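Local coordinates for protein probable 3-hydroxybutyryl-CoA dehydrogenase (Escherichia coli, PDB 3MOG) that catalyses the NAD(+)-dependent oxidation of 3-hydroxyadipyl-CoA to 3-oxoadipyl-CoA in the phenylacetate degradation pathway, at residues Ala330-Val343 / Ile354-Ala368. Numbering follows the deposited sequence.
Sequences AQALAIRLARPVVV and IAAAAVNPDSATRKA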
loop_
_atom_site.group_PDB
_atom_site.type_symbol
_atom_site.label_atom_id
_atom_site.label_comp_id
_atom_site.label_asym_id
_atom_site.label_seq_id
_atom_site.Cartn_x
_atom_site.Cartn_y
_atom_site.Cartn_z
ATOM N N ALA C 330 25.350 15.601 7.242
ATOM C CA ALA C 330 26.446 16.409 7.763
ATOM C C ALA C 330 26.105 16.994 9.131
ATOM O O ALA C 330 26.927 16.928 10.053
ATOM C CB ALA C 330 26.796 17.507 6.765
ATOM N N GLN C 331 24.882 17.515 9.273
ATOM C CA GLN C 331 24.412 18.083 10.539
ATOM C C GLN C 331 24.391 17.077 11.689
ATOM O O GLN C 331 24.829 17.394 12.797
ATOM C CB GLN C 331 23.040 18.764 10.371
ATOM C CG GLN C 331 22.600 19.638 11.573
ATOM C CD GLN C 331 23.222 21.065 11.609
ATOM O OE1 GLN C 331 24.301 21.323 11.069
ATOM N NE2 GLN C 331 22.519 21.988 12.264
ATOM N N ALA C 332 23.900 15.867 11.436
ATOM C CA ALA C 332 23.872 14.853 12.493
ATOM C C ALA C 332 25.283 14.478 12.934
ATOM O O ALA C 332 25.530 14.309 14.124
ATOM C CB ALA C 332 23.099 13.608 12.061
ATOM N N LEU C 333 26.195 14.347 11.970
ATOM C CA LEU C 333 27.591 14.025 12.275
ATOM C C LEU C 333 28.261 15.173 13.027
ATOM O O LEU C 333 28.956 14.943 14.016
ATOM C CB LEU C 333 28.374 13.666 10.996
ATOM C CG LEU C 333 27.911 12.376 10.292
ATOM C CD1 LEU C 333 28.575 12.211 8.940
ATOM C CD2 LEU C 333 28.135 11.147 11.160
ATOM N N ALA C 334 27.998 16.403 12.577
ATOM C CA ALA C 334 28.639 17.592 13.133
ATOM C C ALA C 334 28.283 17.823 14.597
ATOM O O ALA C 334 29.148 18.205 15.382
ATOM C CB ALA C 334 28.345 18.839 12.285
ATOM N N ILE C 335 27.035 17.562 14.978
ATOM C CA ILE C 335 26.679 17.701 16.384
ATOM C C ILE C 335 27.125 16.496 17.224
ATOM O O ILE C 335 27.447 16.649 18.404
ATOM C CB ILE C 335 25.191 18.102 16.610
ATOM C CG1 ILE C 335 24.267 16.883 16.604
ATOM C CG2 ILE C 335 24.759 19.191 15.591
ATOM C CD1 ILE C 335 23.028 17.063 17.438
ATOM N N ARG C 336 27.182 15.314 16.615
ATOM C CA ARG C 336 27.671 14.130 17.324
ATOM C C ARG C 336 29.158 14.244 17.639
ATOM O O ARG C 336 29.615 13.844 18.715
ATOM C CB ARG C 336 27.406 12.848 16.529
ATOM C CG ARG C 336 26.301 11.989 17.118
ATOM C CD ARG C 336 26.092 10.727 16.315
ATOM N NE ARG C 336 27.346 10.008 16.115
ATOM C CZ ARG C 336 27.610 9.231 15.075
ATOM N NH1 ARG C 336 26.708 9.076 14.113
ATOM N NH2 ARG C 336 28.786 8.618 14.991
ATOM N N LEU C 337 29.895 14.811 16.696
ATOM C CA LEU C 337 31.345 14.857 16.789
ATOM C C LEU C 337 31.892 16.220 17.242
ATOM O O LEU C 337 33.096 16.345 17.437
ATOM C CB LEU C 337 31.978 14.418 15.451
ATOM C CG LEU C 337 31.634 13.000 14.959
ATOM C CD1 LEU C 337 31.936 12.825 13.478
ATOM C CD2 LEU C 337 32.340 11.911 15.789
ATOM N N ALA C 338 31.010 17.215 17.405
ATOM C CA ALA C 338 31.372 18.589 17.826
ATOM C C ALA C 338 32.445 19.274 16.954
ATOM O O ALA C 338 33.275 20.038 17.459
ATOM C CB ALA C 338 31.775 18.614 19.313
ATOM N N ARG C 339 32.429 18.967 15.657
ATOM C CA ARG C 339 33.416 19.433 14.688
ATOM C C ARG C 339 32.598 19.816 13.464
ATOM O O ARG C 339 31.485 19.324 13.315
ATOM C CB ARG C 339 34.349 18.285 14.282
ATOM C CG ARG C 339 35.190 17.702 15.387
ATOM C CD ARG C 339 35.623 16.278 15.067
ATOM N NE ARG C 339 36.616 16.216 13.991
ATOM C CZ ARG C 339 37.917 16.464 14.140
ATOM N NH1 ARG C 339 38.416 16.815 15.326
ATOM N NH2 ARG C 339 38.722 16.373 13.093
ATOM N N PRO C 340 33.145 20.670 12.574
ATOM C CA PRO C 340 32.486 20.892 11.300
ATOM C C PRO C 340 32.623 19.668 10.408
ATOM O O PRO C 340 33.622 18.948 10.512
ATOM C CB PRO C 340 33.279 22.051 10.680
ATOM C CG PRO C 340 34.076 22.623 11.780
ATOM C CD PRO C 340 34.361 21.492 12.694
ATOM N N VAL C 341 31.624 19.443 9.546
ATOM C CA VAL C 341 31.578 18.280 8.663
ATOM C C VAL C 341 31.070 18.663 7.276
ATOM O O VAL C 341 30.053 19.353 7.134
ATOM C CB VAL C 341 30.711 17.120 9.257
ATOM C CG1 VAL C 341 30.584 15.965 8.279
ATOM C CG2 VAL C 341 31.295 16.594 10.546
ATOM N N VAL C 342 31.801 18.232 6.249
ATOM C CA VAL C 342 31.290 18.255 4.890
ATOM C C VAL C 342 31.043 16.802 4.440
ATOM O O VAL C 342 31.930 15.946 4.541
ATOM C CB VAL C 342 32.237 19.017 3.923
ATOM C CG1 VAL C 342 31.676 19.025 2.489
ATOM C CG2 VAL C 342 32.455 20.436 4.402
ATOM N N VAL C 343 29.825 16.522 3.985
ATOM C CA VAL C 343 29.498 15.212 3.425
ATOM C C VAL C 343 29.730 15.220 1.900
ATOM O O VAL C 343 29.294 16.134 1.214
ATOM C CB VAL C 343 28.054 14.778 3.801
ATOM C CG1 VAL C 343 27.516 13.728 2.846
ATOM C CG2 VAL C 343 28.023 14.244 5.235
ATOM N N ILE C 354 28.523 17.843 -2.687
ATOM C CA ILE C 354 28.871 18.013 -1.274
ATOM C C ILE C 354 27.753 18.729 -0.526
ATOM O O ILE C 354 26.926 19.403 -1.131
ATOM C CB ILE C 354 30.212 18.810 -1.049
ATOM C CG1 ILE C 354 30.039 20.299 -1.386
ATOM C CG2 ILE C 354 31.389 18.186 -1.824
ATOM C CD1 ILE C 354 31.001 21.207 -0.657
ATOM N N ALA C 355 27.714 18.545 0.788
ATOM C CA ALA C 355 26.795 19.299 1.623
ATOM C C ALA C 355 27.521 19.624 2.889
ATOM O O ALA C 355 28.211 18.766 3.454
ATOM C CB ALA C 355 25.516 18.502 1.923
ATOM N N ALA C 356 27.392 20.879 3.303
ATOM C CA ALA C 356 27.978 21.359 4.546
ATOM C C ALA C 356 26.915 21.289 5.618
ATOM O O ALA C 356 25.747 21.565 5.348
ATOM C CB ALA C 356 28.428 22.786 4.383
ATOM N N ALA C 357 27.307 20.910 6.830
ATOM C CA ALA C 357 26.415 21.061 7.969
ATOM C C ALA C 357 26.127 22.551 8.156
ATOM O O ALA C 357 27.034 23.380 8.053
ATOM C CB ALA C 357 27.042 20.478 9.199
ATOM N N ALA C 358 24.862 22.884 8.392
ATOM C CA ALA C 358 24.431 24.264 8.692
ATOM C C ALA C 358 25.310 24.945 9.737
ATOM O O ALA C 358 25.592 26.135 9.627
ATOM C CB ALA C 358 22.972 24.274 9.160
ATOM N N VAL C 359 25.745 24.153 10.724
ATOM C CA VAL C 359 26.610 24.574 11.833
ATOM C C VAL C 359 28.081 24.863 11.439
ATOM O O VAL C 359 28.847 25.388 12.257
ATOM C CB VAL C 359 26.524 23.534 13.009
ATOM C CG1 VAL C 359 27.538 22.406 12.851
ATOM C CG2 VAL C 359 26.672 24.201 14.365
ATOM N N ASN C 360 28.477 24.525 10.207
ATOM C CA ASN C 360 29.822 24.850 9.719
ATOM C C ASN C 360 30.006 26.351 9.588
ATOM O O ASN C 360 29.118 27.041 9.070
ATOM C CB ASN C 360 30.113 24.241 8.342
ATOM C CG ASN C 360 30.409 22.756 8.395
ATOM O OD1 ASN C 360 30.151 22.088 9.391
ATOM N ND2 ASN C 360 30.948 22.227 7.299
ATOM N N PRO C 361 31.151 26.860 10.076
ATOM C CA PRO C 361 31.602 28.175 9.653
ATOM C C PRO C 361 32.064 28.045 8.217
ATOM O O PRO C 361 32.697 27.041 7.859
ATOM C CB PRO C 361 32.804 28.458 10.567
ATOM C CG PRO C 361 32.686 27.471 11.702
ATOM C CD PRO C 361 32.028 26.272 11.106
ATOM N N ASP C 362 31.756 29.056 7.408
ATOM C CA ASP C 362 32.038 29.044 5.968
ATOM C C ASP C 362 33.523 28.848 5.636
ATOM O O ASP C 362 33.864 28.455 4.516
ATOM C CB ASP C 362 31.491 30.316 5.295
ATOM C CG ASP C 362 29.958 30.414 5.353
ATOM O OD1 ASP C 362 29.351 29.901 6.314
ATOM O OD2 ASP C 362 29.355 31.013 4.434
ATOM N N SER C 363 34.388 29.112 6.617
ATOM C CA SER C 363 35.831 28.928 6.472
ATOM C C SER C 363 36.197 27.443 6.440
ATOM O O SER C 363 37.084 27.025 5.691
ATOM C CB SER C 363 36.589 29.642 7.603
ATOM O OG SER C 363 36.171 29.188 8.881
ATOM N N ALA C 364 35.502 26.657 7.259
ATOM C CA ALA C 364 35.691 25.214 7.312
ATOM C C ALA C 364 35.199 24.521 6.024
ATOM O O ALA C 364 35.871 23.628 5.494
ATOM C CB ALA C 364 34.997 24.654 8.544
ATOM N N THR C 365 34.045 24.961 5.518
ATOM C CA THR C 365 33.482 24.465 4.253
ATOM C C THR C 365 34.453 24.755 3.103
ATOM O O THR C 365 34.773 23.855 2.310
ATOM C CB THR C 365 32.065 25.069 3.984
ATOM O OG1 THR C 365 31.175 24.697 5.043
ATOM C CG2 THR C 365 31.475 24.581 2.681
ATOM N N ARG C 366 34.951 25.994 3.054
ATOM C CA ARG C 366 35.900 26.427 2.018
ATOM C C ARG C 366 37.193 25.616 2.006
ATOM O O ARG C 366 37.674 25.269 0.936
ATOM C CB ARG C 366 36.179 27.937 2.094
ATOM C CG ARG C 366 35.074 28.777 1.451
ATOM C CD ARG C 366 35.391 30.267 1.422
ATOM N NE ARG C 366 34.434 31.006 0.594
ATOM C CZ ARG C 366 33.274 31.508 1.025
ATOM N NH1 ARG C 366 32.900 31.367 2.290
ATOM N NH2 ARG C 366 32.482 32.160 0.183
ATOM N N LYS C 367 37.732 25.287 3.178
ATOM C CA LYS C 367 38.895 24.372 3.266
ATOM C C LYS C 367 38.658 23.039 2.532
ATOM O O LYS C 367 39.524 22.573 1.775
ATOM C CB LYS C 367 39.285 24.089 4.721
ATOM C CG LYS C 367 39.990 25.233 5.429
ATOM C CD LYS C 367 40.233 24.893 6.897
ATOM C CE LYS C 367 40.934 26.034 7.627
ATOM N NZ LYS C 367 41.336 25.635 9.010
ATOM N N ALA C 368 37.482 22.447 2.761
ATOM C CA ALA C 368 37.089 21.193 2.120
ATOM C C ALA C 368 36.873 21.357 0.617
ATOM O O ALA C 368 37.261 20.482 -0.154
ATOM C CB ALA C 368 35.846 20.618 2.784
#
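V343 and A355 form an antiparallel hydrogen-bonded pair (V343 N to A355 O 2.8 Å), V342 faces A356 as a non-hydrogen-bonded pair, and A357 N extends the pairing to V341 O, the N-to-C directions of the short strands 341-343 and 354-356 differing by 154°. Beyond them the chain makes a type I beta turn, A357 to N360, whose last residue, N360, turns its side-chain amide back to V341. OD1 accepts from V341 N at 3.0 Å, close to the carbonyl plane. ND2 is a second donor to V341 O beside A357 N, but its bond is bent (137° at the hydrogen) and comes from above the carbonyl plane, off the lone pairs. An aspartate here has no ND2 donor and would probably set a carboxylate oxygen against V341 O, repelling it and disturbing the hold on the strand end. Both strands belong to a hairpin within the mixed sheet of the reduced Rossmann-fold domain, flanked by strands 320-324 and 378-381; helices 330-337 and 362-373 are those of two beta-alpha-beta crossovers, one on each face. On one face, V342 CG2 packs on A368 CB of helix 362-373 at 3.8 Å, and P340 CB on A364 CB. On the other, the A330 and A334 methyls meet A357 CB. Q331, bent at chi2 (81°), brings OE1 to the turn, where V359 N approaches in the carbonyl plane on a lone pair; V359 CG1 rests on A334 CB, and the Q331 side chain also packs on L469 of a second subunit.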